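Local coordinates for cell surface protein (Faecalibacterium prausnitzii A2-165, PDB 4GT6), which is of unknown function but, as an extracellular protein built on BspA-type leucine-rich repeats, probably binds other proteins at the bacterial cell surface, at residues T10-L18 with K28-P39; P72-S80 with C101-F110. All coordinates share one frame; numbering follows the deposited sequence.

Contact 1 of 2, residues T10-L18 with K28-P39; sequences TDGSYQFIL and KYTGNEHRITIP. With EDO (1,2-ethanediol), chain C; EDO (1,2-ethanediol), chain Q.
Y14 and Y29 meet across an antiparallel strand pairing near the N-terminal end of the chain, where strand 14-18 runs beside strand 24-29 and the ring of Y14 reaches on to the 36-39 stretch. Two straight backbone bonds close the pairing: Q15 N to K28 O at 2.9 Å, and T30 N to S13 O at 2.8 Å. Y14 and Y29 form a non-hydrogen-bonded pair. Their rings are inclined at 45°, and Y29 CD1 lies over one face of Y14, toward its rim, 3.5 Å from Y14 CZ. P39 covers the opposite face, its CD 3.6 Å from the ring centroid in a CH-pi contact almost on the ring normal. Strands 14-18 and 24-29 make a beta hairpin in the N-terminal part of the mixed sheet that continues into the leucine-rich repeats, with strand 9-11 beyond it, and the sandwiched Y14 ties this hairpin to the chain leading out of strand 35-37. Its hydroxyl lies 3.5 Å from I36 CG2 and shares with E33 OE1 and T37 N a water lying in the ring plane; the water donates to the carboxylate and accepts from the amide. E33 grips the second tyrosine as well: Y29 OH donates to the anti lone pair of OE1 at 2.6 Å and accepts from E33 N. Over the Y29 ring sits G31 N. On the other face of the hairpin Q15 and K28 run side by side, both extended; in the conformer described, one of two, CG of K28 is anti to its N (chi1 -169°), which lays the chain along Q15.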
loop_
_atom_site.group_PDB
_atom_site.type_symbol
_atom_site.label_atom_id
_atom_site.label_comp_id
_atom_site.label_asym_id
_atom_site.label_seq_id
_atom_site.Cartn_x
_atom_site.Cartn_y
_atom_site.Cartn_z
ATOM N N THR A 10 -25.054 -22.715 -21.616
ATOM C CA THR A 10 -24.227 -22.104 -22.656
ATOM C C THR A 10 -25.035 -21.235 -23.606
ATOM O O THR A 10 -26.117 -21.627 -24.060
ATOM C CB THR A 10 -23.498 -23.225 -23.459
ATOM O OG1 THR A 10 -22.651 -23.944 -22.569
ATOM C CG2 THR A 10 -22.652 -22.693 -24.618
ATOM N N ASP A 11 -24.465 -20.072 -23.954
ATOM C CA ASP A 11 -24.993 -19.199 -24.997
ATOM C C ASP A 11 -23.766 -18.636 -25.753
ATOM O O ASP A 11 -23.072 -17.730 -25.265
ATOM C CB ASP A 11 -25.956 -18.115 -24.460
ATOM C CG ASP A 11 -26.679 -17.315 -25.543
ATOM O OD1 ASP A 11 -26.284 -17.414 -26.733
ATOM O OD2 ASP A 11 -27.635 -16.585 -25.205
ATOM N N GLY A 12 -23.486 -19.234 -26.917
ATOM C CA GLY A 12 -22.310 -18.897 -27.706
ATOM C C GLY A 12 -21.039 -19.257 -26.961
ATOM O O GLY A 12 -20.922 -20.355 -26.409
ATOM N N SER A 13 -20.115 -18.282 -26.852
ATOM C CA SER A 13 -18.829 -18.458 -26.170
ATOM C C SER A 13 -18.899 -18.260 -24.646
ATOM O O SER A 13 -17.870 -18.328 -23.993
ATOM C CB SER A 13 -17.812 -17.479 -26.745
ATOM O OG SER A 13 -17.636 -17.761 -28.119
ATOM N N TYR A 14 -20.100 -18.052 -24.082
ATOM C CA TYR A 14 -20.261 -17.810 -22.663
ATOM C C TYR A 14 -21.117 -18.862 -21.981
ATOM O O TYR A 14 -22.125 -19.312 -22.524
ATOM C CB TYR A 14 -20.909 -16.419 -22.451
ATOM C CG TYR A 14 -19.970 -15.285 -22.799
ATOM C CD1 TYR A 14 -19.094 -14.765 -21.852
ATOM C CD2 TYR A 14 -19.940 -14.746 -24.084
ATOM C CE1 TYR A 14 -18.207 -13.740 -22.175
ATOM C CE2 TYR A 14 -19.052 -13.727 -24.421
ATOM C CZ TYR A 14 -18.199 -13.215 -23.453
ATOM O OH TYR A 14 -17.308 -12.221 -23.764
ATOM N N GLN A 15 -20.707 -19.240 -20.792
ATOM C CA GLN A 15 -21.495 -20.084 -19.911
ATOM C C GLN A 15 -22.003 -19.197 -18.791
ATOM O O GLN A 15 -21.355 -18.197 -18.440
ATOM C CB GLN A 15 -20.701 -21.256 -19.351
ATOM C CG GLN A 15 -20.207 -22.206 -20.442
ATOM C CD GLN A 15 -19.458 -23.376 -19.880
ATOM O OE1 GLN A 15 -19.300 -23.535 -18.658
ATOM N NE2 GLN A 15 -18.965 -24.227 -20.778
ATOM N N PHE A 16 -23.128 -19.574 -18.207
ATOM C CA PHE A 16 -23.757 -18.757 -17.184
ATOM C C PHE A 16 -24.632 -19.585 -16.276
ATOM O O PHE A 16 -25.057 -20.698 -16.622
ATOM C CB PHE A 16 -24.599 -17.628 -17.843
ATOM C CG PHE A 16 -25.736 -18.129 -18.715
ATOM C CD1 PHE A 16 -25.517 -18.456 -20.054
ATOM C CD2 PHE A 16 -27.016 -18.314 -18.185
ATOM C CE1 PHE A 16 -26.558 -18.962 -20.849
ATOM C CE2 PHE A 16 -28.058 -18.814 -18.986
ATOM C CZ PHE A 16 -27.830 -19.100 -20.320
ATOM N N ILE A 17 -24.920 -19.016 -15.120
ATOM C CA ILE A 17 -25.850 -19.581 -14.137
ATOM C C ILE A 17 -27.018 -18.584 -13.993
ATOM O O ILE A 17 -26.879 -17.407 -14.359
ATOM C CB ILE A 17 -25.179 -19.926 -12.785
ATOM C CG1 ILE A 17 -24.606 -18.663 -12.083
ATOM C CG2 ILE A 17 -24.125 -21.043 -12.968
ATOM C CD1 ILE A 17 -24.216 -18.823 -10.600
ATOM N N LEU A 18 -28.144 -19.058 -13.455
ATOM C CA LEU A 18 -29.334 -18.234 -13.267
ATOM C C LEU A 18 -29.420 -17.771 -11.834
ATOM O O LEU A 18 -29.229 -18.558 -10.902
ATOM C CB LEU A 18 -30.600 -19.014 -13.695
ATOM C CG LEU A 18 -30.541 -19.650 -15.102
ATOM C CD1 LEU A 18 -31.785 -20.509 -15.383
ATOM C CD2 LEU A 18 -30.353 -18.594 -16.203
ATOM N N LYS A 28 -18.113 -18.591 -17.302
ATOM C CA LYS A 28 -16.997 -19.070 -18.125
ATOM C C LYS A 28 -17.035 -18.412 -19.494
ATOM O O LYS A 28 -18.114 -18.104 -20.010
ATOM C CB LYS A 28 -17.071 -20.618 -18.281
ATOM C CG LYS A 28 -15.817 -21.280 -18.886
ATOM C CD LYS A 28 -15.950 -22.812 -18.967
ATOM C CE LYS A 28 -14.603 -23.454 -19.210
ATOM N NZ LYS A 28 -14.642 -24.927 -19.010
ATOM N N TYR A 29 -15.857 -18.216 -20.086
ATOM C CA TYR A 29 -15.720 -17.716 -21.443
ATOM C C TYR A 29 -14.860 -18.741 -22.179
ATOM O O TYR A 29 -13.758 -19.045 -21.708
ATOM C CB TYR A 29 -15.115 -16.317 -21.486
ATOM C CG TYR A 29 -14.740 -15.906 -22.892
ATOM C CD1 TYR A 29 -15.722 -15.598 -23.835
ATOM C CD2 TYR A 29 -13.408 -15.835 -23.286
ATOM C CE1 TYR A 29 -15.382 -15.167 -25.116
ATOM C CE2 TYR A 29 -13.055 -15.415 -24.569
ATOM C CZ TYR A 29 -14.044 -15.068 -25.472
ATOM O OH TYR A 29 -13.697 -14.623 -26.716
ATOM N N THR A 30 -15.352 -19.274 -23.309
ATOM C CA THR A 30 -14.639 -20.356 -24.019
ATOM C C THR A 30 -14.040 -19.905 -25.359
ATOM O O THR A 30 -13.524 -20.745 -26.114
ATOM C CB THR A 30 -15.602 -21.536 -24.239
ATOM O OG1 THR A 30 -16.651 -21.114 -25.115
ATOM C CG2 THR A 30 -16.166 -22.078 -22.931
ATOM N N GLY A 31 -14.079 -18.603 -25.637
ATOM C CA GLY A 31 -13.506 -18.076 -26.875
ATOM C C GLY A 31 -12.034 -17.694 -26.745
ATOM O O GLY A 31 -11.365 -18.054 -25.774
ATOM N N ASN A 32 -11.525 -16.947 -27.717
ATOM C CA ASN A 32 -10.124 -16.522 -27.725
ATOM C C ASN A 32 -9.987 -15.110 -28.335
ATOM O O ASN A 32 -8.942 -14.775 -28.881
ATOM C CB ASN A 32 -9.229 -17.538 -28.481
ATOM C CG ASN A 32 -9.640 -17.780 -29.913
ATOM O OD1 ASN A 32 -10.275 -16.941 -30.554
ATOM N ND2 ASN A 32 -9.297 -18.949 -30.433
ATOM N N GLU A 33 -11.013 -14.277 -28.201
ATOM C CA GLU A 33 -10.968 -12.897 -28.721
ATOM C C GLU A 33 -9.988 -12.026 -27.938
ATOM O O GLU A 33 -9.714 -12.308 -26.765
ATOM C CB GLU A 33 -12.369 -12.252 -28.626
ATOM C CG GLU A 33 -13.444 -12.996 -29.406
ATOM C CD GLU A 33 -14.840 -12.559 -29.006
ATOM O OE1 GLU A 33 -15.347 -13.015 -27.953
ATOM O OE2 GLU A 33 -15.400 -11.699 -29.720
ATOM N N HIS A 34 -9.491 -10.958 -28.578
ATOM C CA HIS A 34 -8.618 -9.960 -27.964
ATOM C C HIS A 34 -9.421 -8.692 -27.636
ATOM O O HIS A 34 -8.942 -7.846 -26.880
ATOM C CB HIS A 34 -7.383 -9.647 -28.837
ATOM C CG HIS A 34 -7.717 -9.047 -30.166
ATOM N ND1 HIS A 34 -8.019 -9.838 -31.265
ATOM C CD2 HIS A 34 -7.764 -7.749 -30.532
ATOM C CE1 HIS A 34 -8.276 -8.989 -32.252
ATOM N NE2 HIS A 34 -8.118 -7.724 -31.858
ATOM N N ARG A 35 -10.629 -8.562 -28.215
ATOM C CA ARG A 35 -11.598 -7.488 -27.913
ATOM C C ARG A 35 -12.862 -8.179 -27.432
ATOM O O ARG A 35 -13.553 -8.836 -28.220
ATOM C CB ARG A 35 -11.903 -6.590 -29.126
ATOM C CG ARG A 35 -10.692 -5.964 -29.787
ATOM C CD ARG A 35 -11.110 -4.845 -30.757
ATOM N NE ARG A 35 -11.656 -3.684 -30.034
ATOM C CZ ARG A 35 -10.926 -2.778 -29.381
ATOM N NH1 ARG A 35 -9.602 -2.874 -29.354
ATOM N NH2 ARG A 35 -11.515 -1.781 -28.734
ATOM N N ILE A 36 -13.116 -8.097 -26.135
ATOM C CA ILE A 36 -14.222 -8.819 -25.504
ATOM C C ILE A 36 -15.449 -7.924 -25.390
ATOM O O ILE A 36 -15.340 -6.755 -25.025
ATOM C CB ILE A 36 -13.765 -9.361 -24.117
ATOM C CG1 ILE A 36 -12.753 -10.530 -24.277
ATOM C CG2 ILE A 36 -14.953 -9.763 -23.187
ATOM C CD1 ILE A 36 -13.365 -11.853 -24.726
ATOM N N THR A 37 -16.604 -8.499 -25.713
ATOM C CA THR A 37 -17.899 -7.861 -25.548
ATOM C C THR A 37 -18.743 -8.790 -24.682
ATOM O O THR A 37 -19.192 -9.840 -25.156
ATOM C CB THR A 37 -18.574 -7.570 -26.901
ATOM O OG1 THR A 37 -17.713 -6.736 -27.656
ATOM C CG2 THR A 37 -19.940 -6.894 -26.727
ATOM N N ILE A 38 -18.955 -8.401 -23.419
ATOM C CA ILE A 38 -19.767 -9.206 -22.507
ATOM C C ILE A 38 -21.220 -9.085 -22.965
ATOM O O ILE A 38 -21.659 -7.972 -23.222
ATOM C CB ILE A 38 -19.574 -8.747 -21.026
ATOM C CG1 ILE A 38 -18.078 -8.845 -20.544
ATOM C CG2 ILE A 38 -20.565 -9.472 -20.086
ATOM C CD1 ILE A 38 -17.495 -10.258 -20.471
ATOM N N PRO A 39 -21.956 -10.200 -23.126
ATOM C CA PRO A 39 -23.346 -10.093 -23.608
ATOM C C PRO A 39 -24.259 -9.395 -22.590
ATOM O O PRO A 39 -24.045 -9.534 -21.391
ATOM C CB PRO A 39 -23.760 -11.558 -23.819
ATOM C CG PRO A 39 -22.908 -12.333 -22.866
ATOM C CD PRO A 39 -21.574 -11.611 -22.882
HETATM C C1 EDO C . -22.210 -25.872 -19.766
HETATM O O1 EDO C . -23.274 -25.794 -20.701
HETATM C C2 EDO C . -21.614 -27.298 -19.780
HETATM O O2 EDO C . -20.571 -27.385 -18.820
HETATM C C1 EDO Q . -29.526 -19.798 -27.653
HETATM O O1 EDO Q . -28.193 -19.814 -28.138
HETATM C C2 EDO Q . -29.647 -20.776 -26.460
HETATM O O2 EDO Q . -28.767 -20.364 -25.427
HETATM O O HOH W 1 -19.240 -21.556 -24.378
HETATM O O HOH W 2 -16.351 -20.531 -28.192
HETATM O O HOH W 3 -16.959 -11.468 -26.393
#

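Contact 2 of 2, residues P72-S80 with C101-F110; sequences PDTVTEIGS and CVKKIGRQAF
Successive turns of the BspA-type leucine-rich repeat solenoid stack here, the short strand 77-78 lying parallel to strand 104-105. T76 O takes two donors from the next turn, K103 N at 2.8 Å and K104 N at 3.2 Å; the first comes from above the carbonyl plane, the second is tilted from it. The parallel pattern continues with I78 N to K104 O and G106 N to I78 O. On the inner face I78 does most of the packing. Its CD1 reaches V102 CG1 and comes to the edge of the F110 ring at CZ, 4.2 Å away, while CG2 lies against A109 CB. With CG1 beside the backbone N (chi1 -64°) and the chain then extended, the isoleucine presents both of these methyls to the neighbouring turn. F110 itself meets the rings of F83 and F133, nearly parallel to both. On the outer face E77 and K104 lie alongside, pointing the same way, with K104 CD 3.7 Å from E77 OE2. Their charged ends stop at 4.2 Å, too long for a salt bridge, and one water joins them, donating to E77 OE2 and accepting from K104 NZ; K53 makes a long, weak ion pair with the same carboxylate. With an alanine at E77, the bridging water is likely to lose its carboxylate acceptor, and K104 its aliphatic and acidic neighbour on this side. At the turn beyond, G106 packs so tightly on G79 and S80 that a CB would clash with S80 N, and S80 CA approaches R107 O at 3.2 Å.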
loop_
_atom_site.group_PDB
_atom_site.type_symbol
_atom_site.label_atom_id
_atom_site.label_comp_id
_atom_site.label_asym_id
_atom_site.label_seq_id
_atom_site.Cartn_x
_atom_site.Cartn_y
_atom_site.Cartn_z
ATOM N N PRO A 72 -21.855 -4.458 -20.645
ATOM C CA PRO A 72 -23.142 -3.780 -20.809
ATOM C C PRO A 72 -23.590 -3.089 -19.512
ATOM O O PRO A 72 -23.124 -3.445 -18.412
ATOM C CB PRO A 72 -24.074 -4.918 -21.197
ATOM C CG PRO A 72 -23.507 -6.119 -20.517
ATOM C CD PRO A 72 -22.029 -5.927 -20.514
ATOM N N ASP A 73 -24.523 -2.131 -19.623
ATOM C CA ASP A 73 -24.997 -1.422 -18.419
ATOM C C ASP A 73 -25.950 -2.313 -17.564
ATOM O O ASP A 73 -26.395 -1.880 -16.503
ATOM C CB ASP A 73 -25.629 -0.067 -18.759
ATOM C CG ASP A 73 -26.997 -0.088 -19.394
ATOM O OD1 ASP A 73 -27.392 -1.148 -19.936
ATOM O OD2 ASP A 73 -27.676 0.960 -19.358
ATOM N N THR A 74 -26.190 -3.575 -17.987
ATOM C CA THR A 74 -26.965 -4.529 -17.168
ATOM C C THR A 74 -26.077 -5.053 -15.991
ATOM O O THR A 74 -26.593 -5.506 -14.980
ATOM C CB THR A 74 -27.451 -5.709 -18.040
ATOM O OG1 THR A 74 -26.309 -6.349 -18.650
ATOM C CG2 THR A 74 -28.480 -5.282 -19.105
ATOM N N VAL A 75 -24.741 -4.990 -16.135
ATOM C CA VAL A 75 -23.816 -5.542 -15.137
ATOM C C VAL A 75 -23.745 -4.644 -13.897
ATOM O O VAL A 75 -23.318 -3.479 -13.978
ATOM C CB VAL A 75 -22.405 -5.811 -15.750
ATOM C CG1 VAL A 75 -21.393 -6.174 -14.658
ATOM C CG2 VAL A 75 -22.481 -6.946 -16.790
ATOM N N THR A 76 -24.075 -5.224 -12.735
ATOM C CA THR A 76 -24.018 -4.475 -11.473
ATOM C C THR A 76 -22.877 -4.998 -10.573
ATOM O O THR A 76 -22.600 -4.413 -9.527
ATOM C CB THR A 76 -25.378 -4.556 -10.744
ATOM O OG1 THR A 76 -25.636 -5.922 -10.391
ATOM C CG2 THR A 76 -26.537 -3.970 -11.583
ATOM N N GLU A 77 -22.264 -6.128 -10.951
ATOM C CA GLU A 77 -21.209 -6.723 -10.134
ATOM C C GLU A 77 -20.132 -7.346 -10.987
ATOM O O GLU A 77 -20.436 -8.044 -11.953
ATOM C CB GLU A 77 -21.798 -7.815 -9.208
ATOM C CG GLU A 77 -20.779 -8.391 -8.237
ATOM C CD GLU A 77 -21.312 -9.259 -7.110
ATOM O OE1 GLU A 77 -22.544 -9.308 -6.891
ATOM O OE2 GLU A 77 -20.471 -9.887 -6.431
ATOM N N ILE A 78 -18.878 -7.145 -10.576
ATOM C CA ILE A 78 -17.702 -7.756 -11.188
ATOM C C ILE A 78 -17.141 -8.669 -10.100
ATOM O O ILE A 78 -16.824 -8.204 -8.992
ATOM C CB ILE A 78 -16.670 -6.743 -11.748
ATOM C CG1 ILE A 78 -17.297 -5.934 -12.907
ATOM C CG2 ILE A 78 -15.416 -7.526 -12.272
ATOM C CD1 ILE A 78 -16.496 -4.718 -13.326
ATOM N N GLY A 79 -17.063 -9.953 -10.411
ATOM C CA GLY A 79 -16.599 -10.959 -9.462
ATOM C C GLY A 79 -15.135 -10.857 -9.095
ATOM O O GLY A 79 -14.367 -10.124 -9.735
ATOM N N SER A 80 -14.741 -11.611 -8.056
ATOM C CA SER A 80 -13.349 -11.606 -7.624
ATOM C C SER A 80 -12.452 -12.186 -8.716
ATOM O O SER A 80 -12.858 -13.115 -9.444
ATOM C CB SER A 80 -13.183 -12.386 -6.322
ATOM O OG SER A 80 -13.525 -13.751 -6.492
ATOM N N CYS A 101 -23.317 0.812 -14.456
ATOM C CA CYS A 101 -24.255 0.409 -13.398
ATOM C C CYS A 101 -23.561 -0.545 -12.418
ATOM O O CYS A 101 -24.208 -1.130 -11.543
ATOM C CB CYS A 101 -25.525 -0.194 -13.986
ATOM S SG CYS A 101 -26.576 1.031 -14.815
ATOM N N VAL A 102 -22.221 -0.658 -12.537
ATOM C CA VAL A 102 -21.424 -1.503 -11.639
ATOM C C VAL A 102 -21.477 -0.938 -10.213
ATOM O O VAL A 102 -21.117 0.223 -9.995
ATOM C CB VAL A 102 -19.951 -1.645 -12.108
ATOM C CG1 VAL A 102 -19.145 -2.448 -11.084
ATOM C CG2 VAL A 102 -19.875 -2.292 -13.500
ATOM N N LYS A 103 -21.956 -1.751 -9.264
ATOM C CA LYS A 103 -22.054 -1.348 -7.860
ATOM C C LYS A 103 -20.994 -2.005 -7.011
ATOM O O LYS A 103 -20.620 -1.459 -5.980
ATOM C CB LYS A 103 -23.433 -1.724 -7.296
ATOM C CG LYS A 103 -24.616 -1.003 -7.965
ATOM C CD LYS A 103 -24.430 0.506 -8.099
ATOM C CE LYS A 103 -24.777 1.275 -6.855
ATOM N NZ LYS A 103 -24.712 2.754 -7.086
ATOM N N LYS A 104 -20.565 -3.217 -7.393
ATOM C CA LYS A 104 -19.635 -3.992 -6.568
ATOM C C LYS A 104 -18.507 -4.554 -7.413
ATOM O O LYS A 104 -18.777 -5.084 -8.487
ATOM C CB LYS A 104 -20.406 -5.134 -5.891
ATOM C CG LYS A 104 -19.546 -6.037 -4.998
ATOM C CD LYS A 104 -20.415 -6.994 -4.173
ATOM C CE LYS A 104 -19.554 -7.847 -3.270
ATOM N NZ LYS A 104 -20.361 -8.751 -2.403
ATOM N N ILE A 105 -17.257 -4.419 -6.938
ATOM C CA ILE A 105 -16.076 -4.969 -7.616
ATOM C C ILE A 105 -15.387 -5.888 -6.602
ATOM O O ILE A 105 -15.087 -5.450 -5.481
ATOM C CB ILE A 105 -15.138 -3.855 -8.191
ATOM C CG1 ILE A 105 -15.860 -3.030 -9.297
ATOM C CG2 ILE A 105 -13.817 -4.474 -8.761
ATOM C CD1 ILE A 105 -15.094 -1.785 -9.742
ATOM N N GLY A 106 -15.190 -7.158 -6.983
ATOM C CA GLY A 106 -14.636 -8.189 -6.109
ATOM C C GLY A 106 -13.147 -8.068 -5.846
ATOM O O GLY A 106 -12.448 -7.282 -6.495
ATOM N N ARG A 107 -12.631 -8.923 -4.929
ATOM C CA ARG A 107 -11.204 -8.905 -4.579
ATOM C C ARG A 107 -10.362 -9.178 -5.801
ATOM O O ARG A 107 -10.744 -10.039 -6.592
ATOM C CB ARG A 107 -10.906 -10.036 -3.548
ATOM C CG ARG A 107 -11.643 -9.903 -2.233
ATOM C CD ARG A 107 -11.157 -10.907 -1.210
ATOM N NE ARG A 107 -11.377 -12.284 -1.624
ATOM C CZ ARG A 107 -10.960 -13.337 -0.927
ATOM N NH1 ARG A 107 -10.276 -13.170 0.200
ATOM N NH2 ARG A 107 -11.215 -14.562 -1.357
ATOM N N GLN A 108 -9.212 -8.493 -5.953
ATOM C CA GLN A 108 -8.234 -8.755 -7.014
ATOM C C GLN A 108 -8.864 -8.742 -8.425
ATOM O O GLN A 108 -8.315 -9.371 -9.345
ATOM C CB GLN A 108 -7.589 -10.132 -6.738
ATOM C CG GLN A 108 -6.811 -10.187 -5.410
ATOM C CD GLN A 108 -5.989 -11.456 -5.252
ATOM O OE1 GLN A 108 -6.081 -12.410 -6.044
ATOM N NE2 GLN A 108 -5.149 -11.491 -4.222
ATOM N N ALA A 109 -10.002 -8.002 -8.608
ATOM C CA ALA A 109 -10.710 -8.053 -9.916
ATOM C C ALA A 109 -9.820 -7.612 -11.077
ATOM O O ALA A 109 -9.896 -8.215 -12.149
ATOM C CB ALA A 109 -11.976 -7.228 -9.873
ATOM N N PHE A 110 -8.937 -6.629 -10.857
ATOM C CA PHE A 110 -8.046 -6.146 -11.923
ATOM C C PHE A 110 -6.609 -6.211 -11.457
ATOM O O PHE A 110 -5.750 -5.481 -11.962
ATOM C CB PHE A 110 -8.436 -4.713 -12.344
ATOM C CG PHE A 110 -9.822 -4.666 -12.932
ATOM C CD1 PHE A 110 -10.030 -4.945 -14.286
ATOM C CD2 PHE A 110 -10.925 -4.381 -12.135
ATOM C CE1 PHE A 110 -11.313 -4.921 -14.829
ATOM C CE2 PHE A 110 -12.214 -4.357 -12.680
ATOM C CZ PHE A 110 -12.404 -4.657 -14.021
HETATM O O HOH W 4 -22.588 -1.651 -15.979
HETATM O O HOH W 5 -21.204 -10.707 -4.086
#

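Overall arrangement
Contact 1 closes before contact 2 opens along the chain, and their centres lie about 16 Å apart on the same side of the molecule's centre. Both reach one mixed sheet: strand 24-29 of the hairpin pairs in parallel with strand 47-54, which pairs with 77-78, and this in turn with 104-105; strand 35-37 of contact 1 belongs to a second, parallel sheet. Contact 1 thus lies toward the N-terminal end of the mixed sheet, whereas contact 2 is a repeat-to-repeat step within it. They also touch directly, the ring of P72 packing on the backbone carbonyls of I38 and P39. The antiparallel hairpin therefore passes continuously into the first turns of the leucine-rich repeat solenoid.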